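Local coordinates for hypothetical protein SpyM3_0169 (Streptococcus pyogenes, PDB 1PG6) that is of unknown function but belongs to the AIM24 mitochondrial biogenesis family of the cupin clan and binds calcium ions, at residues A[112-126]-A[147-161]. Residues are numbered along the deposited sequence; the frame is centred on the assembly and turned at random.
Sequences QYRLNDGAFLALDGS and LFVMTTEGLGTLLAN. With CA (calcium ion), chain B.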
ATOM      1  N   GLN A 112      -3.312  -3.518  13.537  1.00 18.98           N
ATOM      2  CA  GLN A 112      -3.477  -2.601  12.422  1.00 18.29           C
ATOM      3  C   GLN A 112      -2.093  -2.379  11.850  1.00 15.01           C
ATOM      4  O   GLN A 112      -1.096  -2.738  12.477  1.00 17.45           O
ATOM      5  CB  GLN A 112      -4.070  -1.264  12.875  1.00 18.08           C
ATOM      6  CG  GLN A 112      -5.490  -1.349  13.428  1.00 18.99           C
ATOM      7  CD  GLN A 112      -6.489  -1.913  12.431  1.00 19.51           C
ATOM      8  OE1 GLN A 112      -6.385  -1.682  11.228  1.00 17.00           O
ATOM      9  NE2 GLN A 112      -7.477  -2.642  12.936  1.00 18.86           N
ATOM     10  N   TYR A 113      -2.026  -1.780  10.668  1.00 16.15           N
ATOM     11  CA  TYR A 113      -0.742  -1.557  10.020  1.00 14.09           C
ATOM     12  C   TYR A 113      -0.616  -0.215   9.325  1.00 14.52           C
ATOM     13  O   TYR A 113      -1.610   0.451   9.037  1.00 15.46           O
ATOM     14  CB  TYR A 113      -0.491  -2.650   8.974  1.00 15.14           C
ATOM     15  CG  TYR A 113      -0.514  -4.061   9.519  1.00 16.03           C
ATOM     16  CD1 TYR A 113      -1.720  -4.745   9.702  1.00 14.68           C
ATOM     17  CD2 TYR A 113       0.668  -4.691   9.906  1.00 14.72           C
ATOM     18  CE1 TYR A 113      -1.747  -6.021  10.264  1.00 15.19           C
ATOM     19  CE2 TYR A 113       0.652  -5.963  10.471  1.00 15.28           C
ATOM     20  CZ  TYR A 113      -0.550  -6.620  10.650  1.00 14.98           C
ATOM     21  OH  TYR A 113      -0.558  -7.856  11.247  1.00 15.86           O
ATOM     22  N   ARG A 114       0.631   0.162   9.063  1.00 13.11           N
ATOM     23  CA  ARG A 114       0.955   1.373   8.335  1.00 14.15           C
ATOM     24  C   ARG A 114       1.670   0.839   7.091  1.00 15.32           C
ATOM     25  O   ARG A 114       2.329  -0.207   7.149  1.00 14.82           O
ATOM     26  CB  ARG A 114       1.892   2.279   9.142  1.00 16.49           C
ATOM     27  CG  ARG A 114       1.324   2.740  10.487  1.00 18.15           C
ATOM     28  CD  ARG A 114       2.195   3.831  11.099  1.00 18.64           C
ATOM     29  NE  ARG A 114       1.964   4.024  12.537  1.00 20.57           N
ATOM     30  CZ  ARG A 114       0.968   4.735  13.059  1.00 23.40           C
ATOM     31  NH1 ARG A 114       0.086   5.339  12.272  1.00 18.99           N
ATOM     32  NH2 ARG A 114       0.859   4.849  14.374  1.00 22.52           N
ATOM     33  N   LEU A 115       1.519   1.529   5.968  1.00 16.06           N
ATOM     34  CA  LEU A 115       2.147   1.098   4.725  1.00 17.55           C
ATOM     35  C   LEU A 115       2.727   2.259   3.952  1.00 16.89           C
ATOM     36  O   LEU A 115       2.195   3.368   3.974  1.00 16.45           O
ATOM     37  CB  LEU A 115       1.136   0.408   3.808  1.00 19.81           C
ATOM     38  CG  LEU A 115       0.157  -0.622   4.361  1.00 21.78           C
ATOM     39  CD1 LEU A 115      -0.981   0.088   5.066  1.00 19.64           C
ATOM     40  CD2 LEU A 115      -0.390  -1.454   3.204  1.00 22.54           C
ATOM     41  N   ASN A 116       3.821   1.986   3.256  1.00 16.00           N
ATOM     42  CA  ASN A 116       4.472   2.983   2.422  1.00 17.87           C
ATOM     43  C   ASN A 116       3.728   3.110   1.107  1.00 20.82           C
ATOM     44  O   ASN A 116       2.925   2.248   0.755  1.00 18.04           O
ATOM     45  CB  ASN A 116       5.904   2.561   2.120  1.00 16.74           C
ATOM     46  CG  ASN A 116       6.882   3.087   3.125  1.00 16.78           C
ATOM     47  OD1 ASN A 116       7.780   2.371   3.576  1.00 15.68           O
ATOM     48  ND2 ASN A 116       6.723   4.350   3.488  1.00 13.77           N
ATOM     49  N   ASP A 117       4.023   4.187   0.382  1.00 23.08           N
ATOM     50  CA  ASP A 117       3.421   4.436  -0.919  1.00 25.74           C
ATOM     51  C   ASP A 117       3.766   3.307  -1.869  1.00 23.95           C
ATOM     52  O   ASP A 117       4.929   2.901  -1.988  1.00 25.12           O
ATOM     53  CB  ASP A 117       3.930   5.741  -1.536  1.00 28.09           C
ATOM     54  CG  ASP A 117       3.199   6.958  -1.021  1.00 33.55           C
ATOM     55  OD1 ASP A 117       1.953   6.908  -0.914  1.00 35.01           O
ATOM     56  OD2 ASP A 117       3.875   7.975  -0.744  1.00 35.12           O
ATOM     57  N   GLY A 118       2.743   2.814  -2.550  1.00 21.26           N
ATOM     58  CA  GLY A 118       2.935   1.747  -3.506  1.00 18.86           C
ATOM     59  C   GLY A 118       2.733   0.373  -2.914  1.00 16.87           C
ATOM     60  O   GLY A 118       2.588  -0.591  -3.654  1.00 17.17           O
ATOM     61  N   ALA A 119       2.713   0.263  -1.589  1.00 12.01           N
ATOM     62  CA  ALA A 119       2.536  -1.051  -0.969  1.00 12.18           C
ATOM     63  C   ALA A 119       1.076  -1.485  -0.854  1.00 11.92           C
ATOM     64  O   ALA A 119       0.788  -2.663  -0.629  1.00 12.55           O
ATOM     65  CB  ALA A 119       3.191  -1.079   0.415  1.00 12.37           C
ATOM     66  N   PHE A 120       0.155  -0.539  -0.992  1.00 11.35           N
ATOM     67  CA  PHE A 120      -1.263  -0.853  -0.887  1.00 11.43           C
ATOM     68  C   PHE A 120      -1.828  -1.509  -2.135  1.00 10.10           C
ATOM     69  O   PHE A 120      -1.572  -1.067  -3.258  1.00 13.21           O
ATOM     70  CB  PHE A 120      -2.078   0.414  -0.610  1.00 12.12           C
ATOM     71  CG  PHE A 120      -3.563   0.183  -0.586  1.00 13.21           C
ATOM     72  CD1 PHE A 120      -4.155  -0.499   0.472  1.00 16.31           C
ATOM     73  CD2 PHE A 120      -4.370   0.633  -1.627  1.00 16.50           C
ATOM     74  CE1 PHE A 120      -5.524  -0.731   0.495  1.00 15.31           C
ATOM     75  CE2 PHE A 120      -5.743   0.405  -1.613  1.00 17.19           C
ATOM     76  CZ  PHE A 120      -6.321  -0.279  -0.549  1.00 16.89           C
ATOM     77  N   LEU A 121      -2.601  -2.572  -1.933  1.00 10.96           N
ATOM     78  CA  LEU A 121      -3.252  -3.254  -3.050  1.00 10.14           C
ATOM     79  C   LEU A 121      -4.765  -3.268  -2.878  1.00 10.77           C
ATOM     80  O   LEU A 121      -5.500  -2.910  -3.799  1.00 12.73           O
ATOM     81  CB  LEU A 121      -2.740  -4.695  -3.204  1.00 10.10           C
ATOM     82  CG  LEU A 121      -3.487  -5.499  -4.274  1.00 11.35           C
ATOM     83  CD1 LEU A 121      -3.442  -4.762  -5.603  1.00 12.30           C
ATOM     84  CD2 LEU A 121      -2.867  -6.890  -4.418  1.00 11.20           C
ATOM     85  N   ALA A 122      -5.233  -3.678  -1.702  1.00 10.92           N
ATOM     86  CA  ALA A 122      -6.671  -3.738  -1.455  1.00 11.64           C
ATOM     87  C   ALA A 122      -7.028  -3.698   0.023  1.00 11.82           C
ATOM     88  O   ALA A 122      -6.215  -4.015   0.896  1.00 11.03           O
ATOM     89  CB  ALA A 122      -7.261  -4.990  -2.095  1.00 13.14           C
ATOM     90  N   LEU A 123      -8.271  -3.322   0.296  1.00 12.61           N
ATOM     91  CA  LEU A 123      -8.745  -3.224   1.665  1.00 13.83           C
ATOM     92  C   LEU A 123     -10.248  -3.429   1.720  1.00 15.48           C
ATOM     93  O   LEU A 123     -10.986  -2.870   0.913  1.00 16.02           O
ATOM     94  CB  LEU A 123      -8.396  -1.845   2.230  1.00 14.20           C
ATOM     95  CG  LEU A 123      -8.829  -1.549   3.671  1.00 14.46           C
ATOM     96  CD1 LEU A 123      -8.035  -2.412   4.642  1.00 13.90           C
ATOM     97  CD2 LEU A 123      -8.595  -0.072   3.971  1.00 16.16           C
ATOM     98  N   ASP A 124     -10.695  -4.239   2.673  1.00 16.21           N
ATOM     99  CA  ASP A 124     -12.117  -4.496   2.849  1.00 19.91           C
ATOM    100  C   ASP A 124     -12.870  -3.180   2.994  1.00 20.91           C
ATOM    101  O   ASP A 124     -12.395  -2.257   3.654  1.00 20.65           O
ATOM    102  CB  ASP A 124     -12.342  -5.354   4.096  1.00 21.47           C
ATOM    103  CG  ASP A 124     -12.687  -6.784   3.760  1.00 25.06           C
ATOM    104  OD1 ASP A 124     -11.979  -7.700   4.230  1.00 25.20           O
ATOM    105  OD2 ASP A 124     -13.675  -6.992   3.023  1.00 27.06           O
ATOM    106  N   GLY A 125     -14.037  -3.095   2.365  1.00 23.03           N
ATOM    107  CA  GLY A 125     -14.831  -1.885   2.451  1.00 23.92           C
ATOM    108  C   GLY A 125     -15.284  -1.627   3.876  1.00 25.51           C
ATOM    109  O   GLY A 125     -15.672  -0.511   4.222  1.00 25.95           O
ATOM    110  N   SER A 126     -15.240  -2.664   4.704  1.00 26.00           N
ATOM    111  CA  SER A 126     -15.643  -2.550   6.100  1.00 26.84           C
ATOM    112  C   SER A 126     -14.570  -1.844   6.924  1.00 27.18           C
ATOM    113  O   SER A 126     -14.844  -1.347   8.016  1.00 28.19           O
ATOM    114  CB  SER A 126     -15.904  -3.938   6.684  1.00 26.93           C
ATOM    115  OG  SER A 126     -14.743  -4.746   6.613  1.00 28.54           O
ATOM    116  N   LEU A 147       6.015  12.352   0.628  1.00 40.00           N
ATOM    117  CA  LEU A 147       6.084  10.973   1.100  1.00 36.97           C
ATOM    118  C   LEU A 147       4.898  10.729   2.030  1.00 34.38           C
ATOM    119  O   LEU A 147       4.787  11.363   3.077  1.00 34.27           O
ATOM    120  CB  LEU A 147       7.395  10.750   1.859  1.00 38.27           C
ATOM    121  CG  LEU A 147       7.903   9.315   1.987  1.00 39.24           C
ATOM    122  CD1 LEU A 147       8.253   8.782   0.606  1.00 40.57           C
ATOM    123  CD2 LEU A 147       9.128   9.283   2.885  1.00 39.85           C
ATOM    124  N   PHE A 148       4.013   9.813   1.653  1.00 31.36           N
ATOM    125  CA  PHE A 148       2.844   9.526   2.471  1.00 28.11           C
ATOM    126  C   PHE A 148       2.806   8.115   3.040  1.00 24.97           C
ATOM    127  O   PHE A 148       3.238   7.157   2.399  1.00 23.34           O
ATOM    128  CB  PHE A 148       1.561   9.762   1.667  1.00 30.83           C
ATOM    129  CG  PHE A 148       1.227  11.213   1.466  1.00 33.80           C
ATOM    130  CD1 PHE A 148       2.029  12.025   0.674  1.00 35.38           C
ATOM    131  CD2 PHE A 148       0.105  11.766   2.072  1.00 34.55           C
ATOM    132  CE1 PHE A 148       1.718  13.370   0.483  1.00 36.16           C
ATOM    133  CE2 PHE A 148      -0.216  13.110   1.890  1.00 37.07           C
ATOM    134  CZ  PHE A 148       0.594  13.912   1.092  1.00 36.94           C
ATOM    135  N   VAL A 149       2.282   8.000   4.254  1.00 20.61           N
ATOM    136  CA  VAL A 149       2.143   6.710   4.914  1.00 18.79           C
ATOM    137  C   VAL A 149       0.663   6.467   5.179  1.00 19.47           C
ATOM    138  O   VAL A 149      -0.048   7.363   5.638  1.00 17.10           O
ATOM    139  CB  VAL A 149       2.902   6.665   6.260  1.00 18.08           C
ATOM    140  CG1 VAL A 149       2.557   5.378   7.003  1.00 18.98           C
ATOM    141  CG2 VAL A 149       4.406   6.737   6.009  1.00 17.36           C
HETATM  142  N   MSE A 150       0.208   5.256   4.878  1.00 18.27           N
HETATM  143  CA  MSE A 150      -1.181   4.869   5.079  1.00 19.13           C
HETATM  144  C   MSE A 150      -1.323   4.070   6.363  1.00 18.97           C
HETATM  145  O   MSE A 150      -0.500   3.205   6.656  1.00 18.52           O
HETATM  146  CB  MSE A 150      -1.659   4.010   3.904  1.00 20.38           C
HETATM  147  CG  MSE A 150      -3.067   3.455   4.046  1.00 24.13           C
HETATM  148 SE   MSE A 150      -3.504   2.232   2.609  1.00 30.51          SE
HETATM  149  CE  MSE A 150      -3.147   3.395   1.134  1.00 30.02           C
ATOM    150  N   THR A 151      -2.360   4.368   7.140  1.00 17.90           N
ATOM    151  CA  THR A 151      -2.609   3.638   8.379  1.00 16.68           C
ATOM    152  C   THR A 151      -4.033   3.095   8.342  1.00 17.88           C
ATOM    153  O   THR A 151      -4.974   3.820   8.017  1.00 18.04           O
ATOM    154  CB  THR A 151      -2.433   4.540   9.622  1.00 16.89           C
ATOM    155  OG1 THR A 151      -1.053   4.914   9.750  1.00 17.81           O
ATOM    156  CG2 THR A 151      -2.859   3.798  10.882  1.00 17.30           C
ATOM    157  N   THR A 152      -4.180   1.817   8.673  1.00 16.11           N
ATOM    158  CA  THR A 152      -5.479   1.155   8.661  1.00 16.95           C
ATOM    159  C   THR A 152      -6.218   1.247   9.987  1.00 18.22           C
ATOM    160  O   THR A 152      -5.637   1.570  11.022  1.00 17.61           O
ATOM    161  CB  THR A 152      -5.341  -0.348   8.331  1.00 15.96           C
ATOM    162  OG1 THR A 152      -4.638  -1.009   9.392  1.00 16.21           O
ATOM    163  CG2 THR A 152      -4.571  -0.541   7.029  1.00 13.72           C
ATOM    164  N   GLU A 153      -7.509   0.940   9.934  1.00 19.53           N
ATOM    165  CA  GLU A 153      -8.373   0.951  11.105  1.00 22.50           C
ATOM    166  C   GLU A 153      -9.583   0.093  10.767  1.00 20.76           C
ATOM    167  O   GLU A 153      -9.922  -0.073   9.597  1.00 19.99           O
ATOM    168  CB  GLU A 153      -8.822   2.380  11.415  1.00 26.27           C
ATOM    169  CG  GLU A 153      -9.750   2.498  12.611  1.00 33.44           C
ATOM    170  CD  GLU A 153     -10.259   3.914  12.816  1.00 37.48           C
ATOM    171  OE1 GLU A 153     -10.921   4.449  11.897  1.00 39.16           O
ATOM    172  OE2 GLU A 153     -10.001   4.494  13.895  1.00 40.73           O
ATOM    173  N   GLY A 154     -10.218  -0.469  11.790  1.00 18.83           N
ATOM    174  CA  GLY A 154     -11.398  -1.283  11.562  1.00 20.02           C
ATOM    175  C   GLY A 154     -11.160  -2.769  11.392  1.00 20.83           C
ATOM    176  O   GLY A 154     -10.049  -3.266  11.583  1.00 19.89           O
ATOM    177  N   LEU A 155     -12.224  -3.480  11.031  1.00 20.57           N
ATOM    178  CA  LEU A 155     -12.161  -4.920  10.826  1.00 21.13           C
ATOM    179  C   LEU A 155     -12.133  -5.231   9.336  1.00 21.41           C
ATOM    180  O   LEU A 155     -12.714  -4.504   8.530  1.00 21.88           O
ATOM    181  CB  LEU A 155     -13.376  -5.601  11.465  1.00 22.34           C
ATOM    182  CG  LEU A 155     -13.607  -5.357  12.959  1.00 23.56           C
ATOM    183  CD1 LEU A 155     -14.853  -6.110  13.410  1.00 24.40           C
ATOM    184  CD2 LEU A 155     -12.403  -5.815  13.755  1.00 23.65           C
ATOM    185  N   GLY A 156     -11.458  -6.314   8.976  1.00 20.35           N
ATOM    186  CA  GLY A 156     -11.381  -6.691   7.579  1.00 19.14           C
ATOM    187  C   GLY A 156     -10.005  -7.186   7.199  1.00 17.38           C
ATOM    188  O   GLY A 156      -9.163  -7.459   8.057  1.00 18.08           O
ATOM    189  N   THR A 157      -9.778  -7.309   5.900  1.00 16.21           N
ATOM    190  CA  THR A 157      -8.489  -7.774   5.411  1.00 15.81           C
ATOM    191  C   THR A 157      -7.791  -6.701   4.595  1.00 13.70           C
ATOM    192  O   THR A 157      -8.424  -5.994   3.818  1.00 13.94           O
ATOM    193  CB  THR A 157      -8.643  -9.007   4.511  1.00 17.82           C
ATOM    194  OG1 THR A 157      -9.260 -10.067   5.249  1.00 19.48           O
ATOM    195  CG2 THR A 157      -7.278  -9.465   4.010  1.00 18.70           C
ATOM    196  N   LEU A 158      -6.481  -6.589   4.786  1.00 12.88           N
ATOM    197  CA  LEU A 158      -5.658  -5.645   4.049  1.00 11.27           C
ATOM    198  C   LEU A 158      -4.746  -6.478   3.158  1.00 11.63           C
ATOM    199  O   LEU A 158      -4.173  -7.469   3.612  1.00 11.05           O
ATOM    200  CB  LEU A 158      -4.789  -4.816   4.999  1.00 13.33           C
ATOM    201  CG  LEU A 158      -3.559  -4.144   4.361  1.00 15.08           C
ATOM    202  CD1 LEU A 158      -4.004  -2.961   3.498  1.00 14.74           C
ATOM    203  CD2 LEU A 158      -2.606  -3.663   5.452  1.00 14.92           C
ATOM    204  N   LEU A 159      -4.637  -6.104   1.890  1.00 11.19           N
ATOM    205  CA  LEU A 159      -3.736  -6.805   0.981  1.00 10.85           C
ATOM    206  C   LEU A 159      -2.620  -5.821   0.640  1.00 11.24           C
ATOM    207  O   LEU A 159      -2.883  -4.738   0.117  1.00 11.68           O
ATOM    208  CB  LEU A 159      -4.456  -7.234  -0.308  1.00 10.25           C
ATOM    209  CG  LEU A 159      -5.597  -8.250  -0.192  1.00 10.49           C
ATOM    210  CD1 LEU A 159      -6.100  -8.632  -1.585  1.00 11.36           C
ATOM    211  CD2 LEU A 159      -5.113  -9.492   0.541  1.00 10.20           C
ATOM    212  N   ALA A 160      -1.381  -6.188   0.964  1.00 10.35           N
ATOM    213  CA  ALA A 160      -0.225  -5.350   0.673  1.00 10.61           C
ATOM    214  C   ALA A 160       0.583  -6.064  -0.407  1.00 10.65           C
ATOM    215  O   ALA A 160       0.531  -7.288  -0.513  1.00 10.95           O
ATOM    216  CB  ALA A 160       0.623  -5.156   1.926  1.00 10.41           C
ATOM    217  N   ASN A 161       1.318  -5.304  -1.212  1.00 10.55           N
ATOM    218  CA  ASN A 161       2.107  -5.899  -2.294  1.00 10.68           C
ATOM    219  C   ASN A 161       3.547  -5.396  -2.235  1.00  9.98           C
ATOM    220  O   ASN A 161       3.801  -4.278  -1.807  1.00 10.25           O
ATOM    221  CB  ASN A 161       1.491  -5.513  -3.638  1.00 14.68           C
ATOM    222  CG  ASN A 161       1.836  -4.095  -4.033  1.00 16.46           C
ATOM    223  OD1 ASN A 161       2.867  -3.857  -4.658  1.00 23.81           O
ATOM    224  ND2 ASN A 161       1.003  -3.147  -3.644  1.00 18.95           N
TER
HETATM  225 CA    CA B 237       3.973  -5.705  -6.247  1.00 31.32          CA
HETATM  226  O   HOH W   1       5.712   5.998   1.619  1.00 18.93           O
HETATM  227  O   HOH W   2     -11.874 -10.312   4.499  1.00 25.14           O
HETATM  228  O   HOH W   3     -15.312  -2.223  10.322  1.00 30.59           O
HETATM  229  O   HOH W   4       3.208  -8.078  -6.112  1.00 15.73           O
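Leu115 and Met150, a selenomethionine, form an antiparallel hydrogen-bonded pair on the inner face of one sheet of a beta sandwich, consistent with the cupin-clan assignment. Strand 113-116 pairs with 148-153 in one antiparallel sheet and 120-124 with 156-161 in another, so each segment contributes a strand to both. Evidence for the first register is the bond from Met150 N to Leu115 O, 2.9 Å long and nearly straight at 172°. Both side chains of this pair leave the same face and point toward the second sheet. The two methyl groups of Leu115 divide the work: CD1 lies against Met150 CG, whereas CD2 meets Leu158 CD2 tip to tip at 3.9 Å and also touches Ala160 CB. Met150 runs extended to its selenium and then bends, carrying CE to 3.6 Å from Phe120 CB. Its SE sits 4.2 Å from the centroid of the Phe120 ring, 38° off the normal, an oblique Met-aromatic contact that links the sheets. Leu158 CD1 approaches the same ring at its edge.

At one end of the first pairing, Thr152 OG1 donates to Gln112 OE1 (2.6 Å) on a lone pair in the carbonyl plane and accepts from Tyr113 N, so two bonds fix this buried hydroxyl. In the second pairing Leu121 and Ala122 both face Leu159, a classic beta bulge: Leu159 O accepts from Leu121 N at 3.0 Å and also from Ala122 N.

Asn161 joins the paired strands to a calcium site that Thr99 and Ser162 share. A chi1 of 78° carries its amide to both the Gly118 carbonyl and the metal: ND2 donates to Gly118 O at 3.0 Å, and OD1 binds the calcium ion at 2.7 Å.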